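Local coordinates for putative uncharacterized protein (Chaetomium thermophilum, PDB 4XRI), which serves as an importin-beta nuclear transport receptor that carries protein cargo into the nucleus and probably binds a small GTPase, at residues F74-F79 with A83-K88; I130-N135 with N176-H181; E107-P112 with Q118-V123; A744-G749 with Y754-Y759. The protein carries 2 engineered substitutions. One frame throughout, in Å; residues are numbered along the deposited sequence.

Contact 1: residues F74-F79 with A83-K88. With SO4 (sulfate ion), chain G.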
loop_
_atom_site.group_PDB
_atom_site.type_symbol
_atom_site.label_atom_id
_atom_site.label_comp_id
_atom_site.label_asym_id
_atom_site.label_seq_id
_atom_site.Cartn_x
_atom_site.Cartn_y
_atom_site.Cartn_z
ATOM N N PHE A 74 -30.608 6.000 1.995
ATOM C CA PHE A 74 -30.164 6.988 2.972
ATOM C C PHE A 74 -28.894 6.547 3.698
ATOM O O PHE A 74 -28.706 6.852 4.874
ATOM C CB PHE A 74 -31.277 7.278 3.983
ATOM C CG PHE A 74 -31.961 6.046 4.507
ATOM C CD1 PHE A 74 -31.461 5.372 5.607
ATOM C CD2 PHE A 74 -33.113 5.568 3.904
ATOM C CE1 PHE A 74 -32.091 4.242 6.093
ATOM C CE2 PHE A 74 -33.748 4.440 4.384
ATOM C CZ PHE A 74 -33.237 3.776 5.482
ATOM N N SER A 75 -28.026 5.829 2.990
ATOM C CA SER A 75 -26.734 5.438 3.544
ATOM C C SER A 75 -25.705 5.197 2.444
ATOM O O SER A 75 -26.055 4.827 1.326
ATOM C CB SER A 75 -26.871 4.190 4.417
ATOM O OG SER A 75 -27.231 3.069 3.635
ATOM N N ALA A 76 -24.434 5.418 2.772
ATOM C CA ALA A 76 -23.340 5.208 1.828
ATOM C C ALA A 76 -22.006 5.074 2.554
ATOM O O ALA A 76 -21.874 5.483 3.705
ATOM C CB ALA A 76 -23.281 6.347 0.819
ATOM N N ARG A 77 -21.018 4.496 1.880
ATOM C CA ARG A 77 -19.678 4.383 2.448
ATOM C C ARG A 77 -18.953 5.718 2.374
ATOM O O ARG A 77 -18.297 6.133 3.329
ATOM C CB ARG A 77 -18.869 3.302 1.728
ATOM C CG ARG A 77 -19.168 1.890 2.196
ATOM C CD ARG A 77 -18.392 0.861 1.392
ATOM N NE ARG A 77 -18.547 1.063 -0.045
ATOM C CZ ARG A 77 -19.648 0.767 -0.730
ATOM N NH1 ARG A 77 -20.705 0.260 -0.109
ATOM N NH2 ARG A 77 -19.694 0.987 -2.037
ATOM N N GLU A 78 -19.082 6.386 1.233
ATOM C CA GLU A 78 -18.423 7.664 1.002
ATOM C C GLU A 78 -18.995 8.747 1.919
ATOM O O GLU A 78 -20.203 8.820 2.132
ATOM C CB GLU A 78 -18.562 8.069 -0.468
ATOM C CG GLU A 78 -17.665 9.221 -0.902
ATOM C CD GLU A 78 -18.236 10.574 -0.536
ATOM O OE1 GLU A 78 -19.468 10.747 -0.649
ATOM O OE2 GLU A 78 -17.461 11.460 -0.119
ATOM N N PHE A 79 -18.106 9.585 2.445
ATOM C CA PHE A 79 -18.450 10.626 3.412
ATOM C C PHE A 79 -19.531 11.591 2.926
ATOM O O PHE A 79 -20.562 11.759 3.577
ATOM C CB PHE A 79 -17.189 11.418 3.774
ATOM C CG PHE A 79 -17.426 12.533 4.754
ATOM C CD1 PHE A 79 -17.494 12.276 6.113
ATOM C CD2 PHE A 79 -17.563 13.842 4.319
ATOM C CE1 PHE A 79 -17.706 13.298 7.018
ATOM C CE2 PHE A 79 -17.775 14.870 5.221
ATOM C CZ PHE A 79 -17.847 14.597 6.571
ATOM N N ALA A 83 -23.452 12.039 3.953
ATOM C CA ALA A 83 -23.961 13.301 4.477
ATOM C C ALA A 83 -25.274 13.688 3.812
ATOM O O ALA A 83 -26.255 14.010 4.483
ATOM C CB ALA A 83 -22.935 14.402 4.283
ATOM N N ALA A 84 -25.283 13.637 2.483
ATOM C CA ALA A 84 -26.447 14.029 1.698
ATOM C C ALA A 84 -27.627 13.090 1.933
ATOM O O ALA A 84 -28.741 13.535 2.217
ATOM C CB ALA A 84 -26.094 14.066 0.225
ATOM N N LEU A 85 -27.370 11.791 1.826
ATOM C CA LEU A 85 -28.423 10.785 1.926
ATOM C C LEU A 85 -29.054 10.728 3.312
ATOM O O LEU A 85 -30.267 10.570 3.441
ATOM C CB LEU A 85 -27.871 9.411 1.557
ATOM C CG LEU A 85 -27.389 9.238 0.118
ATOM C CD1 LEU A 85 -26.939 7.810 -0.101
ATOM C CD2 LEU A 85 -28.483 9.620 -0.867
ATOM N N GLN A 86 -28.234 10.860 4.348
ATOM C CA GLN A 86 -28.741 10.837 5.707
ATOM C C GLN A 86 -29.669 12.022 5.868
ATOM O O GLN A 86 -30.723 11.916 6.470
ATOM C CB GLN A 86 -27.609 10.943 6.724
ATOM C CG GLN A 86 -26.695 9.728 6.734
ATOM C CD GLN A 86 -25.527 9.858 7.691
ATOM O OE1 GLN A 86 -25.105 10.964 8.017
ATOM N NE2 GLN A 86 -25.006 8.732 8.150
ATOM N N ALA A 87 -29.257 13.155 5.314
ATOM C CA ALA A 87 -30.055 14.374 5.372
ATOM C C ALA A 87 -31.416 14.142 4.725
ATOM O O ALA A 87 -32.418 14.740 5.125
ATOM C CB ALA A 87 -29.334 15.518 4.690
ATOM N N LYS A 88 -31.442 13.265 3.723
ATOM C CA LYS A 88 -32.683 12.917 3.040
ATOM C C LYS A 88 -33.639 12.190 3.982
ATOM O O LYS A 88 -34.852 12.403 3.927
ATOM C CB LYS A 88 -32.406 12.056 1.804
ATOM C CG LYS A 88 -31.593 12.754 0.721
ATOM C CD LYS A 88 -31.519 11.916 -0.549
ATOM C CE LYS A 88 -32.892 11.758 -1.189
ATOM N NZ LYS A 88 -32.840 10.928 -2.426
HETATM S S SO4 G . -21.206 4.259 -1.919
HETATM O O1 SO4 G . -20.362 5.442 -1.770
HETATM O O2 SO4 G . -22.586 4.674 -2.152
HETATM O O3 SO4 G . -21.135 3.456 -0.702
HETATM O O4 SO4 G . -20.742 3.466 -3.054
#

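Contact 2: residues I130-N135 with N176-H181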
loop_
_atom_site.group_PDB
_atom_site.type_symbol
_atom_site.label_atom_id
_atom_site.label_comp_id
_atom_site.label_asym_id
_atom_site.label_seq_id
_atom_site.Cartn_x
_atom_site.Cartn_y
_atom_site.Cartn_z
ATOM N N ILE A 130 -28.426 7.105 12.072
ATOM C CA ILE A 130 -28.945 8.458 11.945
ATOM C C ILE A 130 -29.702 8.902 13.196
ATOM O O ILE A 130 -29.505 10.013 13.693
ATOM C CB ILE A 130 -29.884 8.582 10.728
ATOM C CG1 ILE A 130 -29.142 8.217 9.442
ATOM C CG2 ILE A 130 -30.464 9.990 10.641
ATOM C CD1 ILE A 130 -30.056 8.069 8.244
ATOM N N GLU A 131 -30.558 8.026 13.712
ATOM C CA GLU A 131 -31.527 8.433 14.726
ATOM C C GLU A 131 -31.056 8.310 16.176
ATOM O O GLU A 131 -31.429 9.125 17.021
ATOM C CB GLU A 131 -32.815 7.633 14.556
ATOM C CG GLU A 131 -33.588 7.983 13.303
ATOM C CD GLU A 131 -35.076 7.738 13.455
ATOM O OE1 GLU A 131 -35.463 7.002 14.387
ATOM O OE2 GLU A 131 -35.858 8.297 12.655
ATOM N N LEU A 132 -30.244 7.300 16.470
ATOM C CA LEU A 132 -29.793 7.075 17.845
ATOM C C LEU A 132 -28.935 8.214 18.432
ATOM O O LEU A 132 -29.103 8.567 19.602
ATOM C CB LEU A 132 -29.027 5.757 17.937
ATOM C CG LEU A 132 -29.898 4.507 17.825
ATOM C CD1 LEU A 132 -29.069 3.245 18.006
ATOM C CD2 LEU A 132 -31.022 4.551 18.846
ATOM N N PRO A 133 -28.010 8.793 17.637
ATOM C CA PRO A 133 -27.291 9.945 18.197
ATOM C C PRO A 133 -28.208 11.124 18.536
ATOM O O PRO A 133 -27.907 11.895 19.447
ATOM C CB PRO A 133 -26.314 10.325 17.077
ATOM C CG PRO A 133 -26.097 9.069 16.331
ATOM C CD PRO A 133 -27.413 8.357 16.361
ATOM N N ARG A 134 -29.314 11.253 17.811
ATOM C CA ARG A 134 -30.276 12.322 18.063
ATOM C C ARG A 134 -31.413 11.848 18.962
ATOM O O ARG A 134 -32.361 12.592 19.218
ATOM C CB ARG A 134 -30.839 12.854 16.745
ATOM C CG ARG A 134 -29.823 13.595 15.895
ATOM C CD ARG A 134 -30.427 14.035 14.575
ATOM N NE ARG A 134 -29.512 14.882 13.817
ATOM C CZ ARG A 134 -29.429 16.201 13.955
ATOM N NH1 ARG A 134 -30.214 16.827 14.820
ATOM N NH2 ARG A 134 -28.563 16.893 13.225
ATOM N N ASN A 135 -31.309 10.605 19.425
ATOM C CA ASN A 135 -32.283 10.006 20.335
ATOM C C ASN A 135 -33.700 9.993 19.754
ATOM O O ASN A 135 -34.673 10.325 20.432
ATOM C CB ASN A 135 -32.265 10.740 21.679
ATOM C CG ASN A 135 -32.939 9.952 22.785
ATOM O OD1 ASN A 135 -33.103 8.735 22.688
ATOM N ND2 ASN A 135 -33.335 10.646 23.846
ATOM N N ASN A 176 -21.322 6.428 21.777
ATOM C CA ASN A 176 -21.676 7.124 23.007
ATOM C C ASN A 176 -23.155 6.979 23.342
ATOM O O ASN A 176 -23.525 6.883 24.510
ATOM C CB ASN A 176 -21.311 8.605 22.901
ATOM C CG ASN A 176 -21.603 9.367 24.177
ATOM O OD1 ASN A 176 -21.338 8.884 25.279
ATOM N ND2 ASN A 176 -22.158 10.566 24.035
ATOM N N SER A 177 -23.998 6.959 22.313
ATOM C CA SER A 177 -25.435 6.802 22.512
ATOM C C SER A 177 -25.778 5.387 22.970
ATOM O O SER A 177 -26.836 5.154 23.554
ATOM C CB SER A 177 -26.198 7.133 21.228
ATOM O OG SER A 177 -26.115 6.075 20.291
ATOM N N LEU A 178 -24.878 4.447 22.703
ATOM C CA LEU A 178 -25.098 3.045 23.053
ATOM C C LEU A 178 -24.603 2.717 24.458
ATOM O O LEU A 178 -24.936 1.666 25.003
ATOM C CB LEU A 178 -24.400 2.123 22.049
ATOM C CG LEU A 178 -24.919 2.048 20.615
ATOM C CD1 LEU A 178 -23.971 1.215 19.760
ATOM C CD2 LEU A 178 -26.323 1.466 20.591
ATOM N N VAL A 179 -23.808 3.623 25.024
ATOM C CA VAL A 179 -23.064 3.396 26.266
ATOM C C VAL A 179 -23.905 2.788 27.384
ATOM O O VAL A 179 -23.458 1.877 28.085
ATOM C CB VAL A 179 -22.444 4.720 26.774
ATOM C CG1 VAL A 179 -22.155 4.662 28.270
ATOM C CG2 VAL A 179 -21.176 5.038 25.997
ATOM N N GLY A 180 -25.126 3.285 27.537
ATOM C CA GLY A 180 -26.003 2.828 28.598
ATOM C C GLY A 180 -26.538 1.419 28.410
ATOM O O GLY A 180 -27.008 0.794 29.362
ATOM N N HIS A 181 -26.475 0.915 27.181
ATOM C CA HIS A 181 -26.991 -0.417 26.872
ATOM C C HIS A 181 -25.896 -1.479 26.859
ATOM O O HIS A 181 -26.146 -2.629 26.497
ATOM C CB HIS A 181 -27.698 -0.419 25.515
ATOM C CG HIS A 181 -28.937 0.419 25.470
ATOM N ND1 HIS A 181 -30.143 -0.007 25.985
ATOM C CD2 HIS A 181 -29.162 1.651 24.956
ATOM C CE1 HIS A 181 -31.055 0.930 25.799
ATOM N NE2 HIS A 181 -30.486 1.947 25.177
#

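Contact 3: residues E107-P112 with Q118-V123. Engineered in segment 107-112: Pro112 (natural residue Ser).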
loop_
_atom_site.group_PDB
_atom_site.type_symbol
_atom_site.label_atom_id
_atom_site.label_comp_id
_atom_site.label_asym_id
_atom_site.label_seq_id
_atom_site.Cartn_x
_atom_site.Cartn_y
_atom_site.Cartn_z
ATOM N N GLU A 107 -40.353 -5.407 12.228
ATOM C CA GLU A 107 -41.187 -6.601 12.173
ATOM C C GLU A 107 -40.605 -7.675 11.251
ATOM O O GLU A 107 -40.797 -8.869 11.481
ATOM C CB GLU A 107 -42.605 -6.230 11.726
ATOM C CG GLU A 107 -43.401 -5.488 12.790
ATOM C CD GLU A 107 -44.648 -4.815 12.244
ATOM O OE1 GLU A 107 -45.389 -4.201 13.041
ATOM O OE2 GLU A 107 -44.885 -4.892 11.020
ATOM N N THR A 108 -39.878 -7.245 10.225
ATOM C CA THR A 108 -39.312 -8.155 9.230
ATOM C C THR A 108 -38.182 -9.010 9.821
ATOM O O THR A 108 -37.835 -10.065 9.284
ATOM C CB THR A 108 -38.799 -7.363 8.003
ATOM O OG1 THR A 108 -39.875 -6.600 7.444
ATOM C CG2 THR A 108 -38.245 -8.287 6.919
ATOM N N LEU A 109 -37.621 -8.563 10.943
ATOM C CA LEU A 109 -36.592 -9.333 11.641
ATOM C C LEU A 109 -37.082 -10.730 12.021
ATOM O O LEU A 109 -36.292 -11.668 12.133
ATOM C CB LEU A 109 -36.129 -8.603 12.902
ATOM C CG LEU A 109 -35.370 -7.283 12.762
ATOM C CD1 LEU A 109 -34.944 -6.793 14.138
ATOM C CD2 LEU A 109 -34.165 -7.436 11.845
ATOM N N ALA A 110 -38.390 -10.859 12.215
ATOM C CA ALA A 110 -38.985 -12.110 12.669
ATOM C C ALA A 110 -39.243 -13.083 11.521
ATOM O O ALA A 110 -39.602 -14.239 11.750
ATOM C CB ALA A 110 -40.281 -11.829 13.417
ATOM N N SER A 111 -39.064 -12.611 10.290
ATOM C CA SER A 111 -39.323 -13.423 9.103
ATOM C C SER A 111 -38.496 -14.704 9.079
ATOM O O SER A 111 -37.299 -14.676 9.349
ATOM C CB SER A 111 -39.046 -12.612 7.833
ATOM O OG SER A 111 -39.234 -13.411 6.677
ATOM N N PRO A 112 -39.141 -15.835 8.751
ATOM C CA PRO A 112 -38.448 -17.119 8.609
ATOM C C PRO A 112 -37.529 -17.138 7.390
ATOM O O PRO A 112 -36.708 -18.043 7.255
ATOM C CB PRO A 112 -39.594 -18.126 8.457
ATOM C CG PRO A 112 -40.719 -17.330 7.919
ATOM C CD PRO A 112 -40.592 -15.969 8.547
ATOM N N GLN A 118 -31.934 -10.638 7.185
ATOM C CA GLN A 118 -30.614 -10.019 7.104
ATOM C C GLN A 118 -30.717 -8.612 6.535
ATOM O O GLN A 118 -30.119 -7.674 7.060
ATOM C CB GLN A 118 -29.670 -10.863 6.242
ATOM C CG GLN A 118 -28.192 -10.564 6.440
ATOM C CD GLN A 118 -27.710 -9.375 5.630
ATOM O OE1 GLN A 118 -28.389 -8.915 4.710
ATOM N NE2 GLN A 118 -26.529 -8.870 5.971
ATOM N N ALA A 119 -31.478 -8.482 5.451
ATOM C CA ALA A 119 -31.674 -7.195 4.789
ATOM C C ALA A 119 -32.315 -6.185 5.732
ATOM O O ALA A 119 -31.924 -5.017 5.762
ATOM C CB ALA A 119 -32.524 -7.366 3.543
ATOM N N ALA A 120 -33.292 -6.645 6.508
ATOM C CA ALA A 120 -33.964 -5.795 7.483
ATOM C C ALA A 120 -32.982 -5.320 8.553
ATOM O O ALA A 120 -33.069 -4.189 9.034
ATOM C CB ALA A 120 -35.127 -6.534 8.120
ATOM N N ALA A 121 -32.049 -6.194 8.920
ATOM C CA ALA A 121 -31.015 -5.848 9.891
ATOM C C ALA A 121 -30.135 -4.721 9.364
ATOM O O ALA A 121 -29.750 -3.819 10.110
ATOM C CB ALA A 121 -30.169 -7.068 10.232
ATOM N N GLN A 122 -29.827 -4.778 8.071
ATOM C CA GLN A 122 -29.056 -3.724 7.418
ATOM C C GLN A 122 -29.809 -2.398 7.440
ATOM O O GLN A 122 -29.236 -1.352 7.743
ATOM C CB GLN A 122 -28.723 -4.107 5.973
ATOM C CG GLN A 122 -27.692 -5.208 5.841
ATOM C CD GLN A 122 -27.160 -5.334 4.424
ATOM O OE1 GLN A 122 -26.637 -4.374 3.857
ATOM N NE2 GLN A 122 -27.312 -6.516 3.838
ATOM N N VAL A 123 -31.097 -2.456 7.120
ATOM C CA VAL A 123 -31.945 -1.273 7.115
ATOM C C VAL A 123 -31.977 -0.616 8.490
ATOM O O VAL A 123 -31.788 0.595 8.619
ATOM C CB VAL A 123 -33.388 -1.616 6.685
ATOM C CG1 VAL A 123 -34.293 -0.408 6.860
ATOM C CG2 VAL A 123 -33.410 -2.108 5.249
#

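Contact 4: residues A744-G749 with Y754-Y759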
loop_
_atom_site.group_PDB
_atom_site.type_symbol
_atom_site.label_atom_id
_atom_site.label_comp_id
_atom_site.label_asym_id
_atom_site.label_seq_id
_atom_site.Cartn_x
_atom_site.Cartn_y
_atom_site.Cartn_z
ATOM N N ALA A 744 2.831 27.745 3.766
ATOM C CA ALA A 744 3.389 27.523 5.094
ATOM C C ALA A 744 2.308 27.431 6.170
ATOM O O ALA A 744 2.542 26.873 7.242
ATOM C CB ALA A 744 4.375 28.626 5.438
ATOM N N THR A 745 1.129 27.975 5.882
ATOM C CA THR A 745 0.043 27.995 6.856
ATOM C C THR A 745 -0.818 26.736 6.774
ATOM O O THR A 745 -1.656 26.489 7.644
ATOM C CB THR A 745 -0.863 29.227 6.670
ATOM O OG1 THR A 745 -1.595 29.104 5.446
ATOM C CG2 THR A 745 -0.034 30.501 6.641
ATOM N N ILE A 746 -0.615 25.944 5.726
ATOM C CA ILE A 746 -1.372 24.709 5.564
ATOM C C ILE A 746 -0.863 23.633 6.519
ATOM O O ILE A 746 0.303 23.244 6.469
ATOM C CB ILE A 746 -1.307 24.186 4.118
ATOM C CG1 ILE A 746 -1.995 25.171 3.172
ATOM C CG2 ILE A 746 -1.964 22.815 4.017
ATOM C CD1 ILE A 746 -2.004 24.730 1.725
ATOM N N THR A 747 -1.745 23.166 7.398
ATOM C CA THR A 747 -1.393 22.151 8.387
ATOM C C THR A 747 -2.456 21.065 8.467
ATOM O O THR A 747 -3.560 21.223 7.948
ATOM C CB THR A 747 -1.207 22.758 9.790
ATOM O OG1 THR A 747 -2.372 23.514 10.139
ATOM C CG2 THR A 747 0.017 23.672 9.826
ATOM N N ALA A 748 -2.118 19.965 9.132
ATOM C CA ALA A 748 -3.019 18.821 9.247
ATOM C C ALA A 748 -4.177 19.126 10.190
ATOM O O ALA A 748 -5.207 18.446 10.158
ATOM C CB ALA A 748 -2.267 17.594 9.722
ATOM N N GLY A 749 -4.006 20.146 11.027
ATOM C CA GLY A 749 -5.049 20.546 11.957
ATOM C C GLY A 749 -4.855 19.956 13.337
ATOM O O GLY A 749 -3.821 19.346 13.602
ATOM N N TYR A 754 -3.008 10.620 8.832
ATOM C CA TYR A 754 -1.610 10.363 8.498
ATOM C C TYR A 754 -1.278 10.914 7.117
ATOM O O TYR A 754 -0.170 11.399 6.880
ATOM C CB TYR A 754 -1.297 8.866 8.543
ATOM C CG TYR A 754 -1.406 8.238 9.913
ATOM C CD1 TYR A 754 -0.465 8.507 10.899
ATOM C CD2 TYR A 754 -2.438 7.361 10.213
ATOM C CE1 TYR A 754 -0.559 7.929 12.152
ATOM C CE2 TYR A 754 -2.540 6.776 11.461
ATOM C CZ TYR A 754 -1.599 7.064 12.427
ATOM O OH TYR A 754 -1.697 6.484 13.669
ATOM N N GLU A 755 -2.246 10.828 6.210
ATOM C CA GLU A 755 -2.056 11.272 4.834
ATOM C C GLU A 755 -1.840 12.778 4.755
ATOM O O GLU A 755 -0.995 13.251 3.996
ATOM C CB GLU A 755 -3.256 10.869 3.974
ATOM C CG GLU A 755 -3.115 11.226 2.503
ATOM C CD GLU A 755 -4.309 10.782 1.680
ATOM O OE1 GLU A 755 -5.263 10.231 2.267
ATOM O OE2 GLU A 755 -4.294 10.986 0.448
ATOM N N MET A 756 -2.602 13.528 5.541
ATOM C CA MET A 756 -2.490 14.980 5.539
ATOM C C MET A 756 -1.218 15.430 6.248
ATOM O O MET A 756 -0.580 16.399 5.836
ATOM C CB MET A 756 -3.717 15.618 6.191
ATOM C CG MET A 756 -3.779 17.128 6.028
ATOM S SD MET A 756 -3.645 17.631 4.303
ATOM C CE MET A 756 -3.849 19.403 4.451
ATOM N N ILE A 757 -0.856 14.723 7.315
ATOM C CA ILE A 757 0.400 14.972 8.012
ATOM C C ILE A 757 1.573 14.774 7.060
ATOM O O ILE A 757 2.481 15.603 6.990
ATOM C CB ILE A 757 0.564 14.045 9.232
ATOM C CG1 ILE A 757 -0.389 14.468 10.353
ATOM C CG2 ILE A 757 2.003 14.059 9.727
ATOM C CD1 ILE A 757 -0.513 13.444 11.459
ATOM N N ASP A 758 1.536 13.672 6.318
ATOM C CA ASP A 758 2.558 13.382 5.322
ATOM C C ASP A 758 2.573 14.432 4.218
ATOM O O ASP A 758 3.641 14.851 3.771
ATOM C CB ASP A 758 2.344 11.992 4.718
ATOM C CG ASP A 758 2.724 10.880 5.672
ATOM O OD1 ASP A 758 3.570 11.119 6.560
ATOM O OD2 ASP A 758 2.180 9.766 5.530
ATOM N N TYR A 759 1.388 14.848 3.781
ATOM C CA TYR A 759 1.279 15.847 2.722
ATOM C C TYR A 759 1.949 17.159 3.118
ATOM O O TYR A 759 2.658 17.772 2.317
ATOM C CB TYR A 759 -0.184 16.104 2.362
ATOM C CG TYR A 759 -0.355 17.237 1.373
ATOM C CD1 TYR A 759 -0.742 18.505 1.794
ATOM C CD2 TYR A 759 -0.111 17.044 0.018
ATOM C CE1 TYR A 759 -0.888 19.543 0.894
ATOM C CE2 TYR A 759 -0.258 18.077 -0.889
ATOM C CZ TYR A 759 -0.647 19.323 -0.445
ATOM O OH TYR A 759 -0.792 20.352 -1.344
#

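Contact 1: residues F74-F79 with A83-K88
Leu85 and Phe74 bury the largest areas where the loop leading out of helix 60-72 folds against helix 79-91, an interhelix loop of the HEAT-repeat superhelix that ends in a capped helix start. With CG of Leu85 beside its own backbone N (chi1 -64°), the CD1 branch reaches across the loop backbone and stops 3.4 Å from Ser75 O. Nearer the helix backbone, CB of Leu85 rests 3.6 Å from Phe74 CA. Leucine suits this place because one methyl can lie along the loop and meet a second apolar group, CB of Ala76, 4.0 Å from Leu85 CD1. Phe74 contributes its base rather than its ring: its CB sits 3.5 Å from Leu85 O. CG of Phe74 stands between backbone N and carbonyl carbon (chi1 45°), which turns the ring away from Leu85 to meet Trp89, the two planes inclined at about 45°.

At the far end, Phe79 and Ala83 are joined within the first turn of the helix by the bond from Ala83 N to Phe79 O, 2.9 Å long. Glu78 is the N-cap, its carboxylate accepting from Ala80 N and Arg81 N. Just before it, a sulfate, probably from the crystallisation liquor, receives a hydrogen bond from Arg77 N to its O3 (2.8 Å); that same oxygen lies over one face of the Arg77 guanidinium, and the opposite charges probably favour the approach.

In the fold, Ser75 OG ties the loop back to Lys71 O of helix 60-72, while the Phe74 ring packs on Ala126, Ile127 and Ile130 of helix 114-131.

Contact 2: residues I130-N135 with N176-H181
Leu132 and Ser177 meet where two helices of this HEAT-repeat protein run out, the first in a Schellman motif. The contact is small and involves no hydrogen bond between the segments. CB of Ser177 comes to 3.6 Å from Leu132 O, and Ser177 OG lies alongside CB of Leu132 at 3.8 Å. A short side chain such as serine suits a spot where two backbones come this close, Pro133 and Ser177 having CA atoms 5.7 Å apart. Beside them the methyls CD1 of Leu132 and CD2 of Leu178 touch at 4.2 Å, the two side chains crossing obliquely.

One step out, the serine hydroxyl has its polar partner in its own helix: with OG between the backbone N and the carbonyl carbon (chi1 77°), it bonds to Leu174 O rather than to residues 130-135. Met141 of helix 140-150 touches both leucines and extends the apolar patch, and Leu174 packs on Leu132 as well.

The Schellman ending probably helps to place Leu132. Asn135 takes a positive phi of 58°, a conformation asparagine tolerates better than most residues, while Gln136 N reaches back to Glu131 O. Leu132 O, the oxygen that Ser177 CB faces, also accepts a weak bond from Asn135 N at 3.0 Å.

Contact 3: residues E107-P112 with Q118-V123
A chi1 of -58° places OG1 of Thr108 next to the main-chain nitrogen and swings CG2 to the far side, an arrangement that gives its methyl to Ala120 while the hydroxyl turns back along its own helix. Leu109 holds CG beside the backbone N, with chi1 -67°, and its CD2 branch reaches toward the same alanine. Ala120 CB is thus met from two residues: it lies 3.8 Å from both CB and CG2 of Thr108, and 4.0 Å from Leu109 CD2. That leucine methyl also touches the backbone, 3.8 Å from Ala121 N, with CB of Ala121 somewhat farther off.

This is the buried packing of two consecutive helices in the HEAT-repeat superhelix. Alanine suits the helix 114-131 side because a single methyl lets the backbones approach, Leu109 and Ala120 having CA atoms 6.1 Å apart. Threonine suits the other side by offering a methyl to Ala120 while its buried hydroxyl is satisfied by Leu104 O, one turn back. Nothing polar bridges the two segments.

Around this joint, helix 42-54 brings Leu53 against Thr108, Ala119 and Val123, helix 60-72 reaches Thr108 through Arg63, and helix 153-168 packs Ala158 and Ser159 on Leu109, so that the turn between helices 95-108 and 114-131 is packed on by three others.

Contact 4: residues A744-G749 with Y754-Y759
Ala748 and Ile757 are where residues 744-749 come nearest to residues 754-759, their CA atoms 5.3 Å apart, before Gly749 swings the chain on with a positive phi of 97° that favours glycine. The small Ala748 sits against two side chains of the helix. Its CB lies 3.7 Å from Ile757 CG1, and its CA is equally near, 3.7 Å, to CG of Met756, so the small methyl of alanine suits the close approach.

Met756 meets three loop residues, Ile746, Thr747 and Ala748. Its CG stands anti to the backbone N (chi1 -171°) and the chain then bends at chi2 (54°), folding the thioether along the loop and delivering CE to Ile746. There CE rests 3.9 Å from CG2 of Ile746, the two side chains crossing at about a right angle, and 4.0 Å from Thr747 O. Methionine suits this work because its long, unbranched chain can bend to follow an uneven loop. Cut back to an alanine, this position would probably lose the CG and CE contacts, leaving a gap beside Ala748 and Ile746 without its methionine methyl. Ile746 also touches Leu706, Lys711 and Leu763.

On the same helix, Tyr759 OH is hydrogen-bonded to Asn708 O. The pattern, a loop from one helix laid with apolar side chains against the first turn of the next, is that of a connector in the all-helical superhelix of an importin-beta receptor.

Contacts 1 and 4 are surface joints in which a loop lies on the helix that follows it; contact 3 is buried, and contact 2 is partly so. Contacts 2 and 3 both use helix 114-131, and contact 1 reaches it too, since Phe74 and Gln86 pack on Ile130 of contact 2. Contact 4 stands apart, far along the chain, its centre about 27 Å from that of contact 1. The chemistry follows place: contact 1 has one backbone bond across its segments, in the helix's first turn, besides a helix cap and a bound sulfate, whereas contacts 2, 3 and 4 have none and depend largely on apolar packing of leucine, isoleucine, methionine and alanine side chains.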